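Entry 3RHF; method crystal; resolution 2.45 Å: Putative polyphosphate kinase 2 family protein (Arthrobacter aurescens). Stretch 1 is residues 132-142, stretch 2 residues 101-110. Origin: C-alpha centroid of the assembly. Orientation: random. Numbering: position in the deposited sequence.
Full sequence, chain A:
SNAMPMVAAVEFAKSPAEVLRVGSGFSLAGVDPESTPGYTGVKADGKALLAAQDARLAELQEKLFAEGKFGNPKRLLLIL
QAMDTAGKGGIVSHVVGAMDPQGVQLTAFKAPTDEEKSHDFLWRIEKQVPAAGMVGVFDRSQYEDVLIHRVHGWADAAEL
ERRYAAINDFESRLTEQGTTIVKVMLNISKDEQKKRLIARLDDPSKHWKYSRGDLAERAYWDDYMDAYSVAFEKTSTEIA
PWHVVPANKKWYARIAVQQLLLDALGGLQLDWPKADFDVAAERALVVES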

ATOM      1  N   ALA A 132     -11.813 -12.697   3.090  1.00 25.09           N
ATOM      2  CA  ALA A 132     -12.113 -13.235   1.743  1.00 25.81           C
ATOM      3  C   ALA A 132     -11.694 -12.296   0.612  1.00 24.92           C
ATOM      4  O   ALA A 132     -11.979 -11.123   0.627  1.00 25.13           O
ATOM      5  CB  ALA A 132     -13.589 -13.555   1.594  1.00 26.41           C
ATOM      6  N   GLY A 133     -10.991 -12.829  -0.362  1.00 24.21           N
ATOM      7  CA  GLY A 133     -10.560 -12.034  -1.476  1.00 24.48           C
ATOM      8  C   GLY A 133      -9.380 -11.125  -1.208  1.00 24.29           C
ATOM      9  O   GLY A 133      -8.985 -10.368  -2.102  1.00 24.34           O
HETATM   10  N   MSE A 134      -8.809 -11.176  -0.009  1.00 23.92           N
HETATM   11  CA  MSE A 134      -7.731 -10.272   0.310  1.00 24.27           C
HETATM   12  C   MSE A 134      -6.383 -10.972   0.306  1.00 22.59           C
HETATM   13  O   MSE A 134      -6.312 -12.199   0.475  1.00 21.20           O
HETATM   14  CB  MSE A 134      -7.956  -9.622   1.649  1.00 25.84           C
HETATM   15  CG  MSE A 134      -9.293  -8.869   1.811  1.00 32.57           C
HETATM   16 SE   MSE A 134      -9.359  -7.218   0.763  1.00 46.74          SE
HETATM   17  CE  MSE A 134      -8.141  -6.055   1.754  1.00 42.96           C
ATOM     18  N   VAL A 135      -5.320 -10.192   0.044  1.00 21.34           N
ATOM     19  CA  VAL A 135      -3.944 -10.652   0.271  1.00 20.57           C
ATOM     20  C   VAL A 135      -3.478 -10.022   1.536  1.00 20.22           C
ATOM     21  O   VAL A 135      -3.392  -8.813   1.654  1.00 20.47           O
ATOM     22  CB  VAL A 135      -2.975 -10.244  -0.859  1.00 21.13           C
ATOM     23  CG1 VAL A 135      -1.547 -10.585  -0.464  1.00 21.03           C
ATOM     24  CG2 VAL A 135      -3.381 -10.954  -2.213  1.00 21.46           C
ATOM     25  N   GLY A 136      -3.206 -10.831   2.513  1.00 19.99           N
ATOM     26  CA  GLY A 136      -2.702 -10.304   3.782  1.00 20.47           C
ATOM     27  C   GLY A 136      -1.197 -10.410   3.824  1.00 21.03           C
ATOM     28  O   GLY A 136      -0.615 -11.444   3.388  1.00 22.01           O
ATOM     29  N   VAL A 137      -0.547  -9.356   4.320  1.00 20.91           N
ATOM     30  CA  VAL A 137       0.899  -9.415   4.519  1.00 20.83           C
ATOM     31  C   VAL A 137       1.238  -9.128   5.959  1.00 21.04           C
ATOM     32  O   VAL A 137       0.889  -8.067   6.496  1.00 19.86           O
ATOM     33  CB  VAL A 137       1.661  -8.480   3.566  1.00 22.01           C
ATOM     34  CG1 VAL A 137       3.154  -8.446   3.961  1.00 21.86           C
ATOM     35  CG2 VAL A 137       1.453  -8.908   2.097  1.00 20.97           C
ATOM     36  N   PHE A 138       1.921 -10.104   6.567  1.00 22.06           N
ATOM     37  CA  PHE A 138       2.479 -10.000   7.924  1.00 22.21           C
ATOM     38  C   PHE A 138       4.013  -9.763   7.874  1.00 23.49           C
ATOM     39  O   PHE A 138       4.805 -10.692   7.601  1.00 21.90           O
ATOM     40  CB  PHE A 138       2.219 -11.281   8.738  1.00 22.84           C
ATOM     41  CG  PHE A 138       0.789 -11.462   9.261  1.00 21.08           C
ATOM     42  CD1 PHE A 138      -0.218 -10.527   9.049  1.00 21.61           C
ATOM     43  CD2 PHE A 138       0.483 -12.604   9.994  1.00 20.61           C
ATOM     44  CE1 PHE A 138      -1.542 -10.737   9.564  1.00 20.46           C
ATOM     45  CE2 PHE A 138      -0.813 -12.839  10.475  1.00 20.34           C
ATOM     46  CZ  PHE A 138      -1.827 -11.901  10.260  1.00 20.01           C
ATOM     47  N   ASP A 139       4.395  -8.499   8.093  1.00 24.39           N
ATOM     48  CA  ASP A 139       5.774  -8.141   8.421  1.00 26.80           C
ATOM     49  C   ASP A 139       6.014  -8.394   9.926  1.00 27.09           C
ATOM     50  O   ASP A 139       5.578  -7.630  10.783  1.00 25.55           O
ATOM     51  CB  ASP A 139       6.074  -6.690   8.018  1.00 27.68           C
ATOM     52  CG  ASP A 139       7.511  -6.268   8.292  1.00 29.90           C
ATOM     53  OD1 ASP A 139       8.206  -7.024   8.968  1.00 34.75           O
ATOM     54  OD2 ASP A 139       7.957  -5.179   7.838  1.00 33.41           O
ATOM     55  N   ARG A 140       6.756  -9.478  10.185  1.00 29.07           N
ATOM     56  CA  ARG A 140       6.780 -10.198  11.457  1.00 29.34           C
ATOM     57  C   ARG A 140       5.401 -10.793  11.726  1.00 27.99           C
ATOM     58  O   ARG A 140       4.440 -10.414  11.074  1.00 28.32           O
ATOM     59  CB  ARG A 140       7.248  -9.326  12.614  1.00 30.91           C
ATOM     60  CG  ARG A 140       8.613  -8.747  12.428  1.00 33.52           C
ATOM     61  CD  ARG A 140       8.891  -7.817  13.583  1.00 38.78           C
ATOM     62  NE  ARG A 140      10.221  -7.244  13.528  1.00 43.45           N
ATOM     63  CZ  ARG A 140      10.557  -6.130  12.880  1.00 47.46           C
ATOM     64  NH1 ARG A 140      11.826  -5.735  12.925  1.00 49.51           N
ATOM     65  NH2 ARG A 140       9.662  -5.413  12.187  1.00 47.42           N
ATOM     66  N   SER A 141       5.337 -11.744  12.644  1.00 26.47           N
ATOM     67  CA  SER A 141       4.164 -12.571  12.798  1.00 25.93           C
ATOM     68  C   SER A 141       4.029 -13.231  14.183  1.00 25.36           C
ATOM     69  O   SER A 141       4.607 -12.772  15.190  1.00 25.24           O
ATOM     70  CB  SER A 141       4.214 -13.656  11.750  1.00 25.04           C
ATOM     71  OG  SER A 141       5.089 -14.664  12.185  1.00 25.72           O
ATOM     72  N   GLN A 142       3.221 -14.283  14.222  1.00 25.19           N
ATOM     73  CA  GLN A 142       3.027 -15.078  15.430  1.00 26.27           C
ATOM     74  C   GLN A 142       4.323 -15.792  15.884  1.00 27.47           C
ATOM     75  O   GLN A 142       4.479 -16.113  17.065  1.00 29.32           O
ATOM     76  CB  GLN A 142       1.912 -16.096  15.236  1.00 25.70           C
ATOM     77  CG  GLN A 142       2.151 -17.170  14.156  1.00 25.57           C
ATOM     78  CD  GLN A 142       1.697 -16.743  12.791  1.00 26.03           C
ATOM     79  OE1 GLN A 142       1.512 -15.534  12.543  1.00 24.49           O
ATOM     80  NE2 GLN A 142       1.511 -17.728  11.872  1.00 24.35           N
TER
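Stretch 2 (101-110) PQGVQLTAFK

The most unusual feature of this contact lies at its two ends, where the pairing of two parallel strands is closed off by a water at each. At the start, one water donates to Gly103 O at 2.6 Å and to Gly133 O at 2.7 Å, joining two carbonyls that could not bond to each other. At the finish, a second donates to Phe109 O and to Asp139 O, both at 2.8 Å, and accepts from Arg140 NH2 at 2.5 Å, so that one water ties both backbones to an arginine.

Between these waters the rules are those of a regular parallel sheet. Stretch 2 begins with a 3-10 segment, Pro101 to Gly103, closed by Val104 N donating to Pro101 O at 3.2 Å. It then extends as a strand from Val104 to Ala108, running in the same direction as the strand Val135 to Asp139. The two axes make an angle of 11° and approach to 4.6 Å. The register is unbroken: Val104 pairs with Val135, Gln105 with Gly136, Leu106 with Val137, Thr107 with Phe138 and Ala108 with Asp139, with CA atoms of each pair 4.5 to 5.2 Å apart.

In a parallel ladder, each bonding residue reaches the partners before and after its opposite number. Val135 N donates to Gly103 O at 3.0 Å, almost linearly, and Gln105 N returns a bond to Val135 O at 2.9 Å. Val137 repeats the pattern: its N donates to Gln105 O and its O receives Thr107 N, both at 2.8 Å. Asp139 N to Thr107 O, at 2.9 Å, is more bent, and the last rung, Phe109 N to Asp139 O at 3.1 Å, is weak. The ladder therefore loosens as it leaves the strands. CA-H groups fill in between the rungs, as where Val104 CA lies 3.2 Å from Val135 O and Gly136 CA 3.2 Å from Gln105 O.

Side chains alternate across the sheet. Val135, Val137 and Asp139 share one face with Val104, Leu106 and Ala108; there Leu106 reaches Val137, CD1 to CG1 at 3.7 Å, while the CB atoms of Ala108 and Asp139 are 4.1 Å apart. The other face carries Gln105, Thr107 and Phe138. Gly136 contributes no side chain to it, and its backbone lies directly alongside Gln105.

Larger groups pack at the two ends. Selenomethionine Met134, with all three chi angles in m, curls its CE onto the turn into strand 2, 3.5 Å from Gln102 O and 3.3 Å from Gln105 CG. At the far end Phe109, just past its strand, points toward stretch 1 and gives up more area to it than any other residue of stretch 2. The edge of its ring meets the face of Phe138, with centroids 5.0 Å apart, planes at 84° and CE2 3.7 Å from Phe138 CD1. Phe109 CD2 also comes within 3.3 Å of Arg140 O, near the ring plane.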

ATOM      1  N   PRO A 101      -3.849  -1.573  -3.337  1.00 28.81           N
ATOM      2  CA  PRO A 101      -3.888  -1.496  -1.870  1.00 29.11           C
ATOM      3  C   PRO A 101      -5.248  -1.762  -1.262  1.00 29.77           C
ATOM      4  O   PRO A 101      -5.327  -2.201  -0.132  1.00 30.71           O
ATOM      5  CB  PRO A 101      -3.457  -0.053  -1.561  1.00 29.51           C
ATOM      6  CG  PRO A 101      -3.677   0.717  -2.826  1.00 29.34           C
ATOM      7  CD  PRO A 101      -3.517  -0.266  -3.943  1.00 29.36           C
ATOM      8  N   GLN A 102      -6.319  -1.540  -2.002  1.00 30.87           N
ATOM      9  CA  GLN A 102      -7.630  -1.859  -1.493  1.00 31.18           C
ATOM     10  C   GLN A 102      -7.859  -3.350  -1.470  1.00 30.21           C
ATOM     11  O   GLN A 102      -8.829  -3.807  -0.883  1.00 31.30           O
ATOM     12  CB  GLN A 102      -8.685  -1.082  -2.265  1.00 33.09           C
ATOM     13  CG  GLN A 102      -8.493   0.470  -1.987  1.00 37.21           C
ATOM     14  CD  GLN A 102      -9.438   1.434  -2.755  1.00 43.90           C
ATOM     15  OE1 GLN A 102     -10.649   1.196  -2.866  1.00 47.71           O
ATOM     16  NE2 GLN A 102      -8.878   2.573  -3.218  1.00 45.76           N
ATOM     17  N   GLY A 103      -6.902  -4.115  -1.996  1.00 28.56           N
ATOM     18  CA  GLY A 103      -6.957  -5.604  -2.019  1.00 27.10           C
ATOM     19  C   GLY A 103      -5.964  -6.269  -1.065  1.00 25.30           C
ATOM     20  O   GLY A 103      -5.862  -7.487  -1.039  1.00 21.69           O
ATOM     21  N   VAL A 104      -5.305  -5.439  -0.243  1.00 24.64           N
ATOM     22  CA  VAL A 104      -4.205  -5.867   0.630  1.00 24.99           C
ATOM     23  C   VAL A 104      -4.387  -5.424   2.042  1.00 24.90           C
ATOM     24  O   VAL A 104      -4.778  -4.290   2.266  1.00 26.43           O
ATOM     25  CB  VAL A 104      -2.858  -5.267   0.142  1.00 24.70           C
ATOM     26  CG1 VAL A 104      -1.729  -5.608   1.076  1.00 23.93           C
ATOM     27  CG2 VAL A 104      -2.547  -5.789  -1.235  1.00 24.26           C
ATOM     28  N   GLN A 105      -4.112  -6.305   2.994  1.00 24.99           N
ATOM     29  CA  GLN A 105      -4.175  -5.961   4.465  1.00 25.31           C
ATOM     30  C   GLN A 105      -2.769  -6.242   4.977  1.00 23.97           C
ATOM     31  O   GLN A 105      -2.376  -7.393   5.134  1.00 23.45           O
ATOM     32  CB  GLN A 105      -5.268  -6.730   5.294  1.00 25.74           C
ATOM     33  CG  GLN A 105      -6.594  -6.942   4.493  1.00 31.68           C
ATOM     34  CD  GLN A 105      -7.857  -7.485   5.244  1.00 34.46           C
ATOM     35  OE1 GLN A 105      -8.299  -8.648   5.045  1.00 33.72           O
ATOM     36  NE2 GLN A 105      -8.478  -6.619   6.005  1.00 33.70           N
ATOM     37  N   LEU A 106      -1.985  -5.181   5.113  1.00 22.37           N
ATOM     38  CA  LEU A 106      -0.658  -5.273   5.656  1.00 21.56           C
ATOM     39  C   LEU A 106      -0.692  -4.994   7.180  1.00 21.98           C
ATOM     40  O   LEU A 106      -1.292  -4.027   7.624  1.00 21.19           O
ATOM     41  CB  LEU A 106       0.227  -4.245   4.985  1.00 21.17           C
ATOM     42  CG  LEU A 106       1.536  -3.956   5.696  1.00 21.15           C
ATOM     43  CD1 LEU A 106       2.352  -5.273   5.680  1.00 20.67           C
ATOM     44  CD2 LEU A 106       2.233  -2.806   4.950  1.00 20.23           C
ATOM     45  N   THR A 107      -0.036  -5.847   7.960  1.00 21.79           N
ATOM     46  CA  THR A 107       0.262  -5.557   9.340  1.00 22.51           C
ATOM     47  C   THR A 107       1.770  -5.780   9.614  1.00 22.15           C
ATOM     48  O   THR A 107       2.305  -6.836   9.329  1.00 21.75           O
ATOM     49  CB  THR A 107      -0.574  -6.460  10.303  1.00 23.42           C
ATOM     50  OG1 THR A 107      -1.981  -6.297  10.035  1.00 26.27           O
ATOM     51  CG2 THR A 107      -0.282  -6.090  11.761  1.00 22.19           C
ATOM     52  N   ALA A 108       2.434  -4.764  10.141  1.00 22.47           N
ATOM     53  CA  ALA A 108       3.781  -4.866  10.709  1.00 23.38           C
ATOM     54  C   ALA A 108       3.640  -4.911  12.233  1.00 24.43           C
ATOM     55  O   ALA A 108       3.456  -3.870  12.904  1.00 23.19           O
ATOM     56  CB  ALA A 108       4.626  -3.655  10.278  1.00 22.26           C
ATOM     57  N   PHE A 109       3.679  -6.125  12.767  1.00 26.63           N
ATOM     58  CA  PHE A 109       3.595  -6.360  14.210  1.00 28.50           C
ATOM     59  C   PHE A 109       4.791  -5.748  14.935  1.00 30.44           C
ATOM     60  O   PHE A 109       5.944  -6.001  14.600  1.00 31.06           O
ATOM     61  CB  PHE A 109       3.460  -7.859  14.514  1.00 28.65           C
ATOM     62  CG  PHE A 109       2.108  -8.444  14.108  1.00 28.77           C
ATOM     63  CD1 PHE A 109       0.968  -8.188  14.862  1.00 29.01           C
ATOM     64  CD2 PHE A 109       1.980  -9.203  12.954  1.00 28.13           C
ATOM     65  CE1 PHE A 109      -0.272  -8.694  14.493  1.00 27.63           C
ATOM     66  CE2 PHE A 109       0.757  -9.698  12.565  1.00 28.49           C
ATOM     67  CZ  PHE A 109      -0.381  -9.451  13.343  1.00 28.48           C
ATOM     68  N   LYS A 110       4.486  -4.886  15.899  1.00 33.04           N
ATOM     69  CA  LYS A 110       5.479  -4.146  16.695  1.00 34.72           C
ATOM     70  C   LYS A 110       5.517  -4.852  18.060  1.00 35.24           C
ATOM     71  O   LYS A 110       4.895  -5.901  18.200  1.00 35.25           O
ATOM     72  CB  LYS A 110       5.021  -2.681  16.832  1.00 35.65           C
TER
HETATM   73  O   HOH W   1      -7.027  -8.764  -3.035  1.00 24.14           O
HETATM   74  O   HOH W   2       7.150  -5.738  12.132  1.00 30.77           O